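Local coordinates for DUF115 domain-containing protein (Magnetospirillum magneticum AMB-1, PDB 5MU5), which probably transfers sugar to flagellin as a Maf-type glycosyltransferase involved in the formation of the bacterial flagellum, at residues 91-96 with 634-639; 573-578 with 597-602; 640-645 with 658-663. One frame throughout, in Å; residues are numbered along the deposited sequence.

Interaction 1 of 3, residues 91-96 with 634-639; sequences DLIVKR and RVMTLQ
The side-chain amide of Gln-639 meets Ile-93 through its oxygen: the CD1 methyl of Ile-93 lies 3.6 Å from Gln-639 OE1, beyond the oxygen and raised out of the amide plane. At the nitrogen end the same amide rests against Trp-663, and OE1 itself is hydrogen-bonded to His-243. Another flat group, the Asp-91 carboxylate, caps the helix that carries Ile-93. Its OD2 accepts from Val-94 N at 3.3 Å, from well above the carboxylate plane, 56° out of it, while OD1 is hydrogen-bonded to Thr-597 OG1. On the second helix the guanidinium of Arg-634 has Leu-638 CD1 over one face, toward the rim.

Within 91-96 Ile-93 alone touches 634-639. With CG1 anti to the carbonyl carbon (chi1 -66°) and CD1 extended beyond it, the residue straddles Met-636: CD1 and CG2 of Ile-93 each come to 4.0 Å from Met-636 CG. The chain of Met-636 carries SD against Leu-598 of helix 589-609, and the bend at the last torsion turns CE onto Thr-597 of the same helix. Leu-242 touches Ile-93, Met-636 and Gln-639.

Here the start of helix 92-107, in the Maf N-terminal region, packs against helix 618-646 of the C-terminal helical bundle. No hydrogen bond crosses between 91-96 and 634-639, so the two segments meet by van der Waals packing of apolar groups, with one methyl against an amide oxygen, Gln-639 OE1, whose need is met by His-243.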
ATOM      1  N   ASP A  91      -7.329  -1.926 -15.045  1.00 61.47           N
ATOM      2  CA  ASP A  91      -8.549  -2.699 -15.161  1.00 55.33           C
ATOM      3  C   ASP A  91      -9.243  -2.374 -16.469  1.00 50.07           C
ATOM      4  O   ASP A  91      -8.871  -1.438 -17.157  1.00 49.32           O
ATOM      5  CB  ASP A  91      -9.477  -2.365 -13.998  1.00 59.48           C
ATOM      6  CG  ASP A  91      -9.901  -0.899 -13.979  1.00 58.34           C
ATOM      7  OD1 ASP A  91     -10.973  -0.582 -13.442  1.00 59.66           O
ATOM      8  OD2 ASP A  91      -9.153  -0.065 -14.506  1.00 69.49           O
ATOM      9  N   LEU A  92     -10.277  -3.136 -16.784  1.00 47.95           N
ATOM     10  CA  LEU A  92     -11.006  -2.998 -18.056  1.00 51.90           C
ATOM     11  C   LEU A  92     -11.586  -1.595 -18.278  1.00 48.94           C
ATOM     12  O   LEU A  92     -11.621  -1.090 -19.391  1.00 48.72           O
ATOM     13  CB  LEU A  92     -12.150  -4.011 -18.115  1.00 52.73           C
ATOM     14  CG  LEU A  92     -11.745  -5.470 -17.900  1.00 57.35           C
ATOM     15  CD1 LEU A  92     -12.992  -6.336 -17.781  1.00 61.47           C
ATOM     16  CD2 LEU A  92     -10.820  -5.948 -19.016  1.00 57.28           C
ATOM     17  N   ILE A  93     -12.031  -0.962 -17.209  1.00 44.93           N
ATOM     18  CA  ILE A  93     -12.624   0.344 -17.336  1.00 44.26           C
ATOM     19  C   ILE A  93     -11.603   1.402 -17.744  1.00 42.13           C
ATOM     20  O   ILE A  93     -11.864   2.214 -18.615  1.00 42.14           O
ATOM     21  CB  ILE A  93     -13.368   0.709 -16.057  1.00 45.17           C
ATOM     22  CG1 ILE A  93     -14.559  -0.244 -15.924  1.00 49.24           C
ATOM     23  CG2 ILE A  93     -13.827   2.154 -16.111  1.00 45.94           C
ATOM     24  CD1 ILE A  93     -15.329  -0.108 -14.642  1.00 51.27           C
ATOM     25  N   VAL A  94     -10.436   1.373 -17.132  1.00 41.88           N
ATOM     26  CA  VAL A  94      -9.406   2.323 -17.466  1.00 43.68           C
ATOM     27  C   VAL A  94      -8.848   2.011 -18.836  1.00 44.45           C
ATOM     28  O   VAL A  94      -8.518   2.913 -19.573  1.00 44.90           O
ATOM     29  CB  VAL A  94      -8.297   2.348 -16.406  1.00 43.36           C
ATOM     30  CG1 VAL A  94      -7.138   3.246 -16.847  1.00 43.89           C
ATOM     31  CG2 VAL A  94      -8.873   2.856 -15.101  1.00 45.27           C
ATOM     32  N   LYS A  95      -8.782   0.730 -19.177  1.00 46.99           N
ATOM     33  CA  LYS A  95      -8.260   0.293 -20.454  1.00 48.64           C
ATOM     34  C   LYS A  95      -9.081   0.917 -21.580  1.00 47.18           C
ATOM     35  O   LYS A  95      -8.533   1.476 -22.526  1.00 47.79           O
ATOM     36  CB  LYS A  95      -8.319  -1.229 -20.515  1.00 54.53           C
ATOM     37  CG  LYS A  95      -7.568  -1.859 -21.670  1.00 61.44           C
ATOM     38  CD  LYS A  95      -8.040  -3.290 -21.903  1.00 66.49           C
ATOM     39  CE  LYS A  95      -7.401  -3.891 -23.143  1.00 71.11           C
ATOM     40  NZ  LYS A  95      -8.199  -5.054 -23.619  1.00 74.93           N
ATOM     41  N   ARG A  96     -10.399   0.823 -21.455  1.00 47.61           N
ATOM     42  CA  ARG A  96     -11.337   1.390 -22.419  1.00 48.55           C
ATOM     43  C   ARG A  96     -11.182   2.916 -22.505  1.00 45.07           C
ATOM     44  O   ARG A  96     -11.178   3.508 -23.576  1.00 46.08           O
ATOM     45  CB  ARG A  96     -12.771   1.071 -21.987  1.00 51.35           C
ATOM     46  CG  ARG A  96     -13.820   1.367 -23.033  1.00 57.20           C
ATOM     47  CD  ARG A  96     -13.825   0.234 -24.049  1.00 64.81           C
ATOM     48  NE  ARG A  96     -14.226   0.663 -25.376  1.00 69.54           N
ATOM     49  CZ  ARG A  96     -14.267  -0.133 -26.440  1.00 74.52           C
ATOM     50  NH1 ARG A  96     -13.924  -1.412 -26.343  1.00 77.59           N
ATOM     51  NH2 ARG A  96     -14.643   0.357 -27.614  1.00 79.38           N
ATOM     52  N   ARG A 634     -20.239   7.255 -16.582  1.00 46.18           N
ATOM     53  CA  ARG A 634     -21.560   6.725 -16.958  1.00 48.69           C
ATOM     54  C   ARG A 634     -21.596   5.185 -16.942  1.00 46.76           C
ATOM     55  O   ARG A 634     -22.508   4.581 -16.367  1.00 46.95           O
ATOM     56  CB  ARG A 634     -21.969   7.256 -18.344  1.00 54.99           C
ATOM     57  CG  ARG A 634     -23.252   6.662 -18.890  1.00 61.34           C
ATOM     58  CD  ARG A 634     -23.782   7.404 -20.110  1.00 68.90           C
ATOM     59  NE  ARG A 634     -25.140   6.931 -20.397  1.00 78.68           N
ATOM     60  CZ  ARG A 634     -25.443   5.808 -21.051  1.00 83.19           C
ATOM     61  NH1 ARG A 634     -24.487   5.018 -21.539  1.00 85.49           N
ATOM     62  NH2 ARG A 634     -26.721   5.469 -21.218  1.00 89.26           N
ATOM     63  N   VAL A 635     -20.624   4.554 -17.591  1.00 42.93           N
ATOM     64  CA  VAL A 635     -20.520   3.102 -17.564  1.00 45.08           C
ATOM     65  C   VAL A 635     -20.366   2.574 -16.115  1.00 44.32           C
ATOM     66  O   VAL A 635     -21.009   1.599 -15.736  1.00 46.97           O
ATOM     67  CB  VAL A 635     -19.341   2.608 -18.437  1.00 45.94           C
ATOM     68  CG1 VAL A 635     -19.010   1.144 -18.154  1.00 46.22           C
ATOM     69  CG2 VAL A 635     -19.656   2.812 -19.914  1.00 44.86           C
ATOM     70  N   MET A 636     -19.531   3.222 -15.312  1.00 42.04           N
ATOM     71  CA  MET A 636     -19.339   2.814 -13.927  1.00 41.61           C
ATOM     72  C   MET A 636     -20.644   2.940 -13.129  1.00 44.32           C
ATOM     73  O   MET A 636     -20.980   2.083 -12.314  1.00 46.15           O
ATOM     74  CB  MET A 636     -18.266   3.666 -13.250  1.00 39.27           C
ATOM     75  CG  MET A 636     -16.870   3.447 -13.792  1.00 39.36           C
ATOM     76  SD  MET A 636     -15.635   4.508 -13.014  1.00 40.67           S
ATOM     77  CE  MET A 636     -15.401   3.646 -11.459  1.00 40.80           C
ATOM     78  N   THR A 637     -21.358   4.030 -13.366  1.00 43.09           N
ATOM     79  CA  THR A 637     -22.623   4.293 -12.723  1.00 43.00           C
ATOM     80  C   THR A 637     -23.602   3.159 -13.002  1.00 43.67           C
ATOM     81  O   THR A 637     -24.215   2.619 -12.083  1.00 44.04           O
ATOM     82  CB  THR A 637     -23.191   5.635 -13.232  1.00 43.84           C
ATOM     83  OG1 THR A 637     -22.384   6.706 -12.720  1.00 42.09           O
ATOM     84  CG2 THR A 637     -24.647   5.829 -12.820  1.00 43.98           C
ATOM     85  N   LEU A 638     -23.737   2.801 -14.274  1.00 44.68           N
ATOM     86  CA  LEU A 638     -24.652   1.733 -14.666  1.00 46.89           C
ATOM     87  C   LEU A 638     -24.230   0.387 -14.133  1.00 44.78           C
ATOM     88  O   LEU A 638     -25.081  -0.419 -13.789  1.00 47.86           O
ATOM     89  CB  LEU A 638     -24.772   1.652 -16.185  1.00 47.69           C
ATOM     90  CG  LEU A 638     -25.479   2.853 -16.799  1.00 49.23           C
ATOM     91  CD1 LEU A 638     -25.223   2.855 -18.296  1.00 50.00           C
ATOM     92  CD2 LEU A 638     -26.973   2.844 -16.482  1.00 50.35           C
ATOM     93  N   GLN A 639     -22.925   0.139 -14.072  1.00 43.17           N
ATOM     94  CA  GLN A 639     -22.420  -1.152 -13.569  1.00 42.66           C
ATOM     95  C   GLN A 639     -22.707  -1.323 -12.087  1.00 42.22           C
ATOM     96  O   GLN A 639     -23.113  -2.396 -11.630  1.00 39.14           O
ATOM     97  CB  GLN A 639     -20.922  -1.293 -13.838  1.00 41.67           C
ATOM     98  CG  GLN A 639     -20.640  -1.654 -15.280  1.00 42.01           C
ATOM     99  CD  GLN A 639     -19.208  -2.060 -15.531  1.00 41.56           C
ATOM    100  OE1 GLN A 639     -18.368  -2.003 -14.644  1.00 40.61           O
ATOM    101  NE2 GLN A 639     -18.920  -2.467 -16.767  1.00 44.04           N
TER

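Interaction 2 of 3, residues 573-578 with 597-602; sequences LVLSEM and TLMMAA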
ATOM      1  N   LEU A 573      -6.186  17.994  -7.340  1.00 40.59           N
ATOM      2  CA  LEU A 573      -6.434  18.330  -5.934  1.00 40.81           C
ATOM      3  C   LEU A 573      -7.883  18.081  -5.584  1.00 40.54           C
ATOM      4  O   LEU A 573      -8.179  17.535  -4.532  1.00 40.56           O
ATOM      5  CB  LEU A 573      -6.089  19.792  -5.618  1.00 39.72           C
ATOM      6  CG  LEU A 573      -4.597  20.099  -5.534  1.00 40.64           C
ATOM      7  CD1 LEU A 573      -4.317  21.598  -5.626  1.00 41.79           C
ATOM      8  CD2 LEU A 573      -4.007  19.514  -4.264  1.00 40.28           C
ATOM      9  N   VAL A 574      -8.786  18.457  -6.474  1.00 42.63           N
ATOM     10  CA  VAL A 574     -10.209  18.271  -6.202  1.00 44.99           C
ATOM     11  C   VAL A 574     -10.593  16.789  -6.170  1.00 45.22           C
ATOM     12  O   VAL A 574     -11.329  16.371  -5.291  1.00 44.45           O
ATOM     13  CB  VAL A 574     -11.081  19.041  -7.203  1.00 47.19           C
ATOM     14  CG1 VAL A 574     -12.557  18.725  -7.003  1.00 48.04           C
ATOM     15  CG2 VAL A 574     -10.863  20.535  -7.026  1.00 49.90           C
ATOM     16  N   LEU A 575     -10.091  15.997  -7.111  1.00 45.15           N
ATOM     17  CA  LEU A 575     -10.406  14.562  -7.129  1.00 45.47           C
ATOM     18  C   LEU A 575      -9.800  13.842  -5.934  1.00 45.47           C
ATOM     19  O   LEU A 575     -10.431  12.962  -5.341  1.00 43.50           O
ATOM     20  CB  LEU A 575      -9.903  13.887  -8.410  1.00 45.04           C
ATOM     21  CG  LEU A 575     -10.626  14.240  -9.704  1.00 46.22           C
ATOM     22  CD1 LEU A 575      -9.893  13.601 -10.883  1.00 45.59           C
ATOM     23  CD2 LEU A 575     -12.085  13.792  -9.650  1.00 47.85           C
ATOM     24  N   SER A 576      -8.566  14.188  -5.589  1.00 47.48           N
ATOM     25  CA  SER A 576      -7.925  13.555  -4.438  1.00 49.80           C
ATOM     26  C   SER A 576      -8.741  13.779  -3.178  1.00 52.01           C
ATOM     27  O   SER A 576      -9.050  12.809  -2.464  1.00 47.36           O
ATOM     28  CB  SER A 576      -6.507  14.062  -4.229  1.00 51.48           C
ATOM     29  OG  SER A 576      -5.663  13.520  -5.230  1.00 62.70           O
ATOM     30  N   GLU A 577      -9.109  15.040  -2.924  1.00 49.99           N
ATOM     31  CA  GLU A 577      -9.929  15.378  -1.753  1.00 54.22           C
ATOM     32  C   GLU A 577     -11.208  14.538  -1.673  1.00 51.53           C
ATOM     33  O   GLU A 577     -11.575  14.085  -0.599  1.00 53.62           O
ATOM     34  CB  GLU A 577     -10.279  16.865  -1.722  1.00 58.62           C
ATOM     35  CG  GLU A 577     -11.257  17.238  -0.615  1.00 67.77           C
ATOM     36  CD  GLU A 577     -11.521  18.731  -0.542  1.00 77.36           C
ATOM     37  OE1 GLU A 577     -11.228  19.451  -1.530  1.00 87.90           O
ATOM     38  OE2 GLU A 577     -12.028  19.193   0.502  1.00 84.40           O
ATOM     39  N   MET A 578     -11.866  14.322  -2.805  1.00 49.19           N
ATOM     40  CA  MET A 578     -13.063  13.493  -2.845  1.00 51.13           C
ATOM     41  C   MET A 578     -12.809  12.001  -2.687  1.00 47.38           C
ATOM     42  O   MET A 578     -13.660  11.294  -2.186  1.00 46.97           O
ATOM     43  CB  MET A 578     -13.763  13.660  -4.179  1.00 54.38           C
ATOM     44  CG  MET A 578     -14.420  14.994  -4.347  1.00 59.22           C
ATOM     45  SD  MET A 578     -15.055  15.152  -6.020  1.00 68.06           S
ATOM     46  CE  MET A 578     -15.636  16.850  -5.938  1.00 68.56           C
ATOM     47  N   THR A 597     -10.127   2.972  -9.746  1.00 40.11           N
ATOM     48  CA  THR A 597     -10.438   3.107 -11.136  1.00 40.81           C
ATOM     49  C   THR A 597     -10.284   4.558 -11.588  1.00 43.01           C
ATOM     50  O   THR A 597      -9.518   4.830 -12.528  1.00 42.13           O
ATOM     51  CB  THR A 597     -11.808   2.508 -11.401  1.00 41.63           C
ATOM     52  OG1 THR A 597     -11.737   1.100 -11.096  1.00 40.83           O
ATOM     53  CG2 THR A 597     -12.231   2.708 -12.857  1.00 42.27           C
ATOM     54  N   LEU A 598     -10.938   5.491 -10.893  1.00 41.68           N
ATOM     55  CA  LEU A 598     -10.829   6.918 -11.254  1.00 43.24           C
ATOM     56  C   LEU A 598      -9.397   7.501 -11.182  1.00 43.58           C
ATOM     57  O   LEU A 598      -9.002   8.296 -12.048  1.00 39.76           O
ATOM     58  CB  LEU A 598     -11.774   7.770 -10.413  1.00 45.87           C
ATOM     59  CG  LEU A 598     -13.265   7.435 -10.522  1.00 48.65           C
ATOM     60  CD1 LEU A 598     -14.066   8.401  -9.674  1.00 51.03           C
ATOM     61  CD2 LEU A 598     -13.761   7.456 -11.957  1.00 49.91           C
ATOM     62  N   MET A 599      -8.621   7.108 -10.172  1.00 42.59           N
ATOM     63  CA  MET A 599      -7.251   7.606 -10.030  1.00 46.38           C
ATOM     64  C   MET A 599      -6.322   7.058 -11.101  1.00 45.72           C
ATOM     65  O   MET A 599      -5.394   7.735 -11.525  1.00 46.64           O
ATOM     66  CB  MET A 599      -6.664   7.307  -8.645  1.00 50.98           C
ATOM     67  CG  MET A 599      -7.182   8.197  -7.515  1.00 57.26           C
ATOM     68  SD  MET A 599      -6.792   9.959  -7.685  1.00 66.66           S
ATOM     69  CE  MET A 599      -8.205  10.559  -8.594  1.00 68.42           C
ATOM     70  N   MET A 600      -6.561   5.840 -11.538  1.00 42.55           N
ATOM     71  CA  MET A 600      -5.784   5.301 -12.613  1.00 45.82           C
ATOM     72  C   MET A 600      -6.128   5.977 -13.926  1.00 42.56           C
ATOM     73  O   MET A 600      -5.227   6.199 -14.753  1.00 38.50           O
ATOM     74  CB  MET A 600      -6.004   3.811 -12.720  1.00 53.13           C
ATOM     75  CG  MET A 600      -5.389   3.125 -11.533  1.00 64.60           C
ATOM     76  SD  MET A 600      -3.644   3.554 -11.403  1.00 77.42           S
ATOM     77  CE  MET A 600      -3.045   2.542 -12.776  1.00 77.09           C
ATOM     78  N   ALA A 601      -7.414   6.291 -14.125  1.00 37.95           N
ATOM     79  CA  ALA A 601      -7.807   7.048 -15.297  1.00 37.47           C
ATOM     80  C   ALA A 601      -7.102   8.407 -15.289  1.00 37.57           C
ATOM     81  O   ALA A 601      -6.571   8.828 -16.297  1.00 40.43           O
ATOM     82  CB  ALA A 601      -9.306   7.207 -15.357  1.00 36.82           C
ATOM     83  N   ALA A 602      -7.046   9.056 -14.133  1.00 38.96           N
ATOM     84  CA  ALA A 602      -6.376  10.360 -14.005  1.00 40.28           C
ATOM     85  C   ALA A 602      -4.906  10.280 -14.290  1.00 40.45           C
ATOM     86  O   ALA A 602      -4.346  11.184 -14.893  1.00 39.77           O
ATOM     87  CB  ALA A 602      -6.594  10.965 -12.636  1.00 40.34           C
TER
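Leu-575 is the first residue of 573-578 to reach the other helix, and it is met by the end of Met-599. The methyl CE of Met-599 sits 3.7 Å from Leu-575 CB and 4.2 Å from Leu-575 CD1, so it lies along the root and one branch of the leucine. The leucine and the methionine lie alongside one another, pointing opposite ways. Leu-575 holds CG anti to its carbonyl carbon, and its CD1 also points across toward Ala-602, whose CB stays 4.6 Å from Leu-575 CD1, a loose flank to the main contact.

Met-599 does not start out aimed at this helix. Two bends in its chain, at chi2 (-63°) and chi3 (90°), fold the thioether round and bring CE over to Leu-575, where the CA atoms of Leu-575 and Met-599 are 8.2 Å apart, the closest pair across the two segments. Helices 568-579 and 589-609 follow one another in sequence and run antiparallel here, as an alpha-hairpin within the flagellin glycosyltransferase Maf helical bundle. Helix 546-564 packs alongside the pair: its Cys-557 touches both Leu-575 and Leu-598.

One residue further on, Ser-576 adds a looser touch, its OG standing 4.5 Å from Met-599 SD. That is packing without a hydrogen bond; the hydroxyl is instead hydrogen-bonded to the carbonyl oxygen of Met-572, one turn back in its own helix, so a polar group can be buried beside the sulfur with its bonding need met. Met-599 in turn also packs on Met-572 and Leu-579 of helix 568-579, and at the end of the segment the Met-578 carbonyl oxygen accepts a hydrogen bond from Gln-591 NE2, near the start of the partner helix.

Interaction 3 of 3, residues 640-645 with 658-663; sequences VEWYFD and DKVTGW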
ATOM      1  N   VAL A 640     -22.522  -0.234 -11.351  1.00 43.25           N
ATOM      2  CA  VAL A 640     -22.757  -0.217  -9.919  1.00 44.16           C
ATOM      3  C   VAL A 640     -24.217  -0.525  -9.598  1.00 46.79           C
ATOM      4  O   VAL A 640     -24.493  -1.345  -8.716  1.00 45.67           O
ATOM      5  CB  VAL A 640     -22.313   1.137  -9.314  1.00 43.08           C
ATOM      6  CG1 VAL A 640     -22.927   1.386  -7.943  1.00 42.14           C
ATOM      7  CG2 VAL A 640     -20.793   1.195  -9.238  1.00 41.40           C
ATOM      8  N   GLU A 641     -25.133   0.125 -10.320  1.00 46.83           N
ATOM      9  CA  GLU A 641     -26.567  -0.037 -10.091  1.00 49.96           C
ATOM     10  C   GLU A 641     -27.031  -1.436 -10.453  1.00 49.79           C
ATOM     11  O   GLU A 641     -27.815  -2.045  -9.733  1.00 49.81           O
ATOM     12  CB  GLU A 641     -27.365   1.009 -10.874  1.00 52.91           C
ATOM     13  CG  GLU A 641     -27.218   2.416 -10.302  1.00 55.16           C
ATOM     14  CD  GLU A 641     -27.837   3.501 -11.180  1.00 61.14           C
ATOM     15  OE1 GLU A 641     -28.308   3.201 -12.305  1.00 64.16           O
ATOM     16  OE2 GLU A 641     -27.830   4.678 -10.748  1.00 66.00           O
ATOM     17  N   TRP A 642     -26.550  -1.930 -11.583  1.00 49.18           N
ATOM     18  CA  TRP A 642     -26.798  -3.310 -11.983  1.00 49.08           C
ATOM     19  C   TRP A 642     -26.229  -4.320 -10.970  1.00 48.27           C
ATOM     20  O   TRP A 642     -26.858  -5.331 -10.671  1.00 48.52           O
ATOM     21  CB  TRP A 642     -26.171  -3.535 -13.355  1.00 49.87           C
ATOM     22  CG  TRP A 642     -26.086  -4.954 -13.776  1.00 52.21           C
ATOM     23  CD1 TRP A 642     -27.073  -5.691 -14.342  1.00 53.16           C
ATOM     24  CD2 TRP A 642     -24.932  -5.808 -13.699  1.00 52.42           C
ATOM     25  NE1 TRP A 642     -26.615  -6.959 -14.614  1.00 55.40           N
ATOM     26  CE2 TRP A 642     -25.307  -7.059 -14.221  1.00 53.05           C
ATOM     27  CE3 TRP A 642     -23.623  -5.638 -13.228  1.00 51.60           C
ATOM     28  CZ2 TRP A 642     -24.419  -8.138 -14.302  1.00 51.98           C
ATOM     29  CZ3 TRP A 642     -22.743  -6.714 -13.298  1.00 51.03           C
ATOM     30  CH2 TRP A 642     -23.151  -7.948 -13.833  1.00 52.49           C
ATOM     31  N   TYR A 643     -25.030  -4.043 -10.455  1.00 46.67           N
ATOM     32  CA  TYR A 643     -24.361  -4.947  -9.522  1.00 46.03           C
ATOM     33  C   TYR A 643     -25.096  -5.065  -8.207  1.00 47.49           C
ATOM     34  O   TYR A 643     -25.291  -6.172  -7.720  1.00 48.56           O
ATOM     35  CB  TYR A 643     -22.928  -4.491  -9.263  1.00 45.95           C
ATOM     36  CG  TYR A 643     -22.290  -5.060  -8.031  1.00 42.82           C
ATOM     37  CD1 TYR A 643     -21.717  -6.315  -8.040  1.00 43.59           C
ATOM     38  CD2 TYR A 643     -22.238  -4.325  -6.859  1.00 43.07           C
ATOM     39  CE1 TYR A 643     -21.122  -6.835  -6.899  1.00 44.00           C
ATOM     40  CE2 TYR A 643     -21.627  -4.825  -5.723  1.00 41.88           C
ATOM     41  CZ  TYR A 643     -21.075  -6.084  -5.741  1.00 42.61           C
ATOM     42  OH  TYR A 643     -20.468  -6.591  -4.603  1.00 41.49           O
ATOM     43  N   PHE A 644     -25.481  -3.930  -7.633  1.00 46.70           N
ATOM     44  CA  PHE A 644     -26.216  -3.938  -6.380  1.00 49.22           C
ATOM     45  C   PHE A 644     -27.605  -4.559  -6.522  1.00 53.96           C
ATOM     46  O   PHE A 644     -28.079  -5.209  -5.588  1.00 53.68           O
ATOM     47  CB  PHE A 644     -26.247  -2.553  -5.714  1.00 47.21           C
ATOM     48  CG  PHE A 644     -24.993  -2.252  -4.942  1.00 45.59           C
ATOM     49  CD1 PHE A 644     -24.802  -2.787  -3.687  1.00 43.54           C
ATOM     50  CD2 PHE A 644     -23.981  -1.487  -5.500  1.00 44.98           C
ATOM     51  CE1 PHE A 644     -23.631  -2.548  -2.990  1.00 44.65           C
ATOM     52  CE2 PHE A 644     -22.811  -1.242  -4.809  1.00 43.67           C
ATOM     53  CZ  PHE A 644     -22.632  -1.770  -3.551  1.00 44.86           C
ATOM     54  N   ASP A 645     -28.242  -4.384  -7.679  1.00 57.51           N
ATOM     55  CA  ASP A 645     -29.515  -5.050  -7.940  1.00 61.99           C
ATOM     56  C   ASP A 645     -29.401  -6.583  -7.987  1.00 60.44           C
ATOM     57  O   ASP A 645     -30.339  -7.263  -7.628  1.00 61.69           O
ATOM     58  CB  ASP A 645     -30.131  -4.559  -9.253  1.00 67.58           C
ATOM     59  CG  ASP A 645     -30.800  -3.202  -9.118  1.00 72.48           C
ATOM     60  OD1 ASP A 645     -31.111  -2.791  -7.983  1.00 81.00           O
ATOM     61  OD2 ASP A 645     -31.023  -2.539 -10.149  1.00 78.76           O
ATOM     62  N   ASP A 658     -17.312 -12.529 -15.793  1.00 55.52           N
ATOM     63  CA  ASP A 658     -17.653 -12.728 -17.210  1.00 58.94           C
ATOM     64  C   ASP A 658     -18.592 -11.643 -17.745  1.00 58.34           C
ATOM     65  O   ASP A 658     -18.400 -11.136 -18.856  1.00 57.08           O
ATOM     66  CB  ASP A 658     -18.284 -14.111 -17.444  1.00 61.55           C
ATOM     67  CG  ASP A 658     -17.238 -15.227 -17.532  1.00 67.47           C
ATOM     68  OD1 ASP A 658     -16.027 -14.912 -17.449  1.00 65.57           O
ATOM     69  OD2 ASP A 658     -17.623 -16.415 -17.696  1.00 70.77           O
ATOM     70  N   LYS A 659     -19.588 -11.280 -16.942  1.00 56.96           N
ATOM     71  CA  LYS A 659     -20.583 -10.295 -17.351  1.00 57.86           C
ATOM     72  C   LYS A 659     -20.103  -8.847 -17.357  1.00 57.47           C
ATOM     73  O   LYS A 659     -20.365  -8.143 -18.328  1.00 57.81           O
ATOM     74  CB  LYS A 659     -21.831 -10.453 -16.520  1.00 58.18           C
ATOM     75  CG  LYS A 659     -22.484 -11.784 -16.806  1.00 60.16           C
ATOM     76  CD  LYS A 659     -23.776 -11.919 -16.047  1.00 61.94           C
ATOM     77  CE  LYS A 659     -24.480 -13.197 -16.433  1.00 63.63           C
ATOM     78  NZ  LYS A 659     -25.855 -13.170 -15.867  1.00 66.74           N
ATOM     79  N   VAL A 660     -19.383  -8.387 -16.332  1.00 56.55           N
ATOM     80  CA  VAL A 660     -18.810  -7.030 -16.422  1.00 56.55           C
ATOM     81  C   VAL A 660     -17.780  -6.977 -17.553  1.00 57.82           C
ATOM     82  O   VAL A 660     -17.657  -5.965 -18.233  1.00 61.98           O
ATOM     83  CB  VAL A 660     -18.182  -6.507 -15.117  1.00 56.60           C
ATOM     84  CG1 VAL A 660     -19.247  -6.378 -14.043  1.00 57.85           C
ATOM     85  CG2 VAL A 660     -17.016  -7.380 -14.657  1.00 55.89           C
ATOM     86  N   THR A 661     -17.062  -8.076 -17.764  1.00 58.77           N
ATOM     87  CA  THR A 661     -16.096  -8.192 -18.865  1.00 59.64           C
ATOM     88  C   THR A 661     -16.801  -8.041 -20.201  1.00 60.80           C
ATOM     89  O   THR A 661     -16.301  -7.352 -21.077  1.00 61.89           O
ATOM     90  CB  THR A 661     -15.351  -9.563 -18.839  1.00 63.43           C
ATOM     91  OG1 THR A 661     -14.469  -9.616 -17.705  1.00 61.64           O
ATOM     92  CG2 THR A 661     -14.528  -9.822 -20.144  1.00 64.11           C
ATOM     93  N   GLY A 662     -17.955  -8.694 -20.350  1.00 59.35           N
ATOM     94  CA  GLY A 662     -18.720  -8.655 -21.597  1.00 62.67           C
ATOM     95  C   GLY A 662     -19.625  -7.436 -21.755  1.00 63.41           C
ATOM     96  O   GLY A 662     -20.422  -7.366 -22.685  1.00 64.55           O
ATOM     97  N   TRP A 663     -19.483  -6.464 -20.856  1.00 63.77           N
ATOM     98  CA  TRP A 663     -20.301  -5.257 -20.870  1.00 62.81           C
ATOM     99  C   TRP A 663     -20.131  -4.501 -22.199  1.00 66.38           C
ATOM    100  O   TRP A 663     -19.049  -4.017 -22.500  1.00 65.32           O
ATOM    101  CB  TRP A 663     -19.910  -4.370 -19.676  1.00 59.43           C
ATOM    102  CG  TRP A 663     -20.902  -3.324 -19.366  1.00 57.22           C
ATOM    103  CD1 TRP A 663     -20.991  -2.090 -19.934  1.00 55.28           C
ATOM    104  CD2 TRP A 663     -21.961  -3.405 -18.400  1.00 55.26           C
ATOM    105  NE1 TRP A 663     -22.045  -1.404 -19.396  1.00 54.71           N
ATOM    106  CE2 TRP A 663     -22.664  -2.184 -18.457  1.00 54.63           C
ATOM    107  CE3 TRP A 663     -22.386  -4.392 -17.500  1.00 52.87           C
ATOM    108  CZ2 TRP A 663     -23.773  -1.915 -17.643  1.00 52.74           C
ATOM    109  CZ3 TRP A 663     -23.490  -4.126 -16.700  1.00 53.28           C
ATOM    110  CH2 TRP A 663     -24.170  -2.894 -16.779  1.00 52.39           C
TER
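The aromatic part of the contact is a T-shaped pair: Trp-663 brings the edge of its six-membered ring over one face of Trp-642. The Trp-642 five-membered ring and the Trp-663 six-membered ring have centroids 5.4 Å apart and planes at 70°, with Trp-663 CZ3 3.7 Å from Trp-642 CD2. Setting CG anti to the backbone N (chi1 168°) swings the Trp-642 indole across to this partner. Phe-650 makes a second edge-to-face pair with the same indole.

The contact joins the last two helices of the Maf helical bundle, 618-646 and 653-661; the chain doubles back between them, leaves the second at Gly-662 and lays Trp-663 against the first.

The aliphatic contacts gather at the far end of the indole. Val-660 CG1 approaches Trp-642 CZ3 obliquely to 3.6 Å, and Lys-659 CB lies 3.9 Å from Trp-642 CH2. Cut back to an alanine, Trp-642 would probably leave a gap between the helices, with Val-660 CG1 and the edge of Trp-663 both without the indole they pack on. Lys-659 touches by its root alone; the extended chain then leads away to a long, weak ion pair with Glu-655.

In the fold
From the N terminus, interaction 1 opens first, at residues 91-96, and closes only at 634-639, drawing a loop of more than 500 residues that ties the N-terminal region to the C-terminal helical bundle. Interaction 2 is nested inside that loop and closes a short hairpin within the bundle. Interaction 3 follows in series, joining the end of helix 618-646 to the last helix of the chain. Interactions 1 and 3 share helix 618-646, their centres about 10 Å apart, and Leu-92 also packs on Thr-661. Interaction 1 touches interaction 2 through Val-94 and Thr-597, whereas interactions 2 and 3 do not meet, their nearest atoms about 9 Å apart.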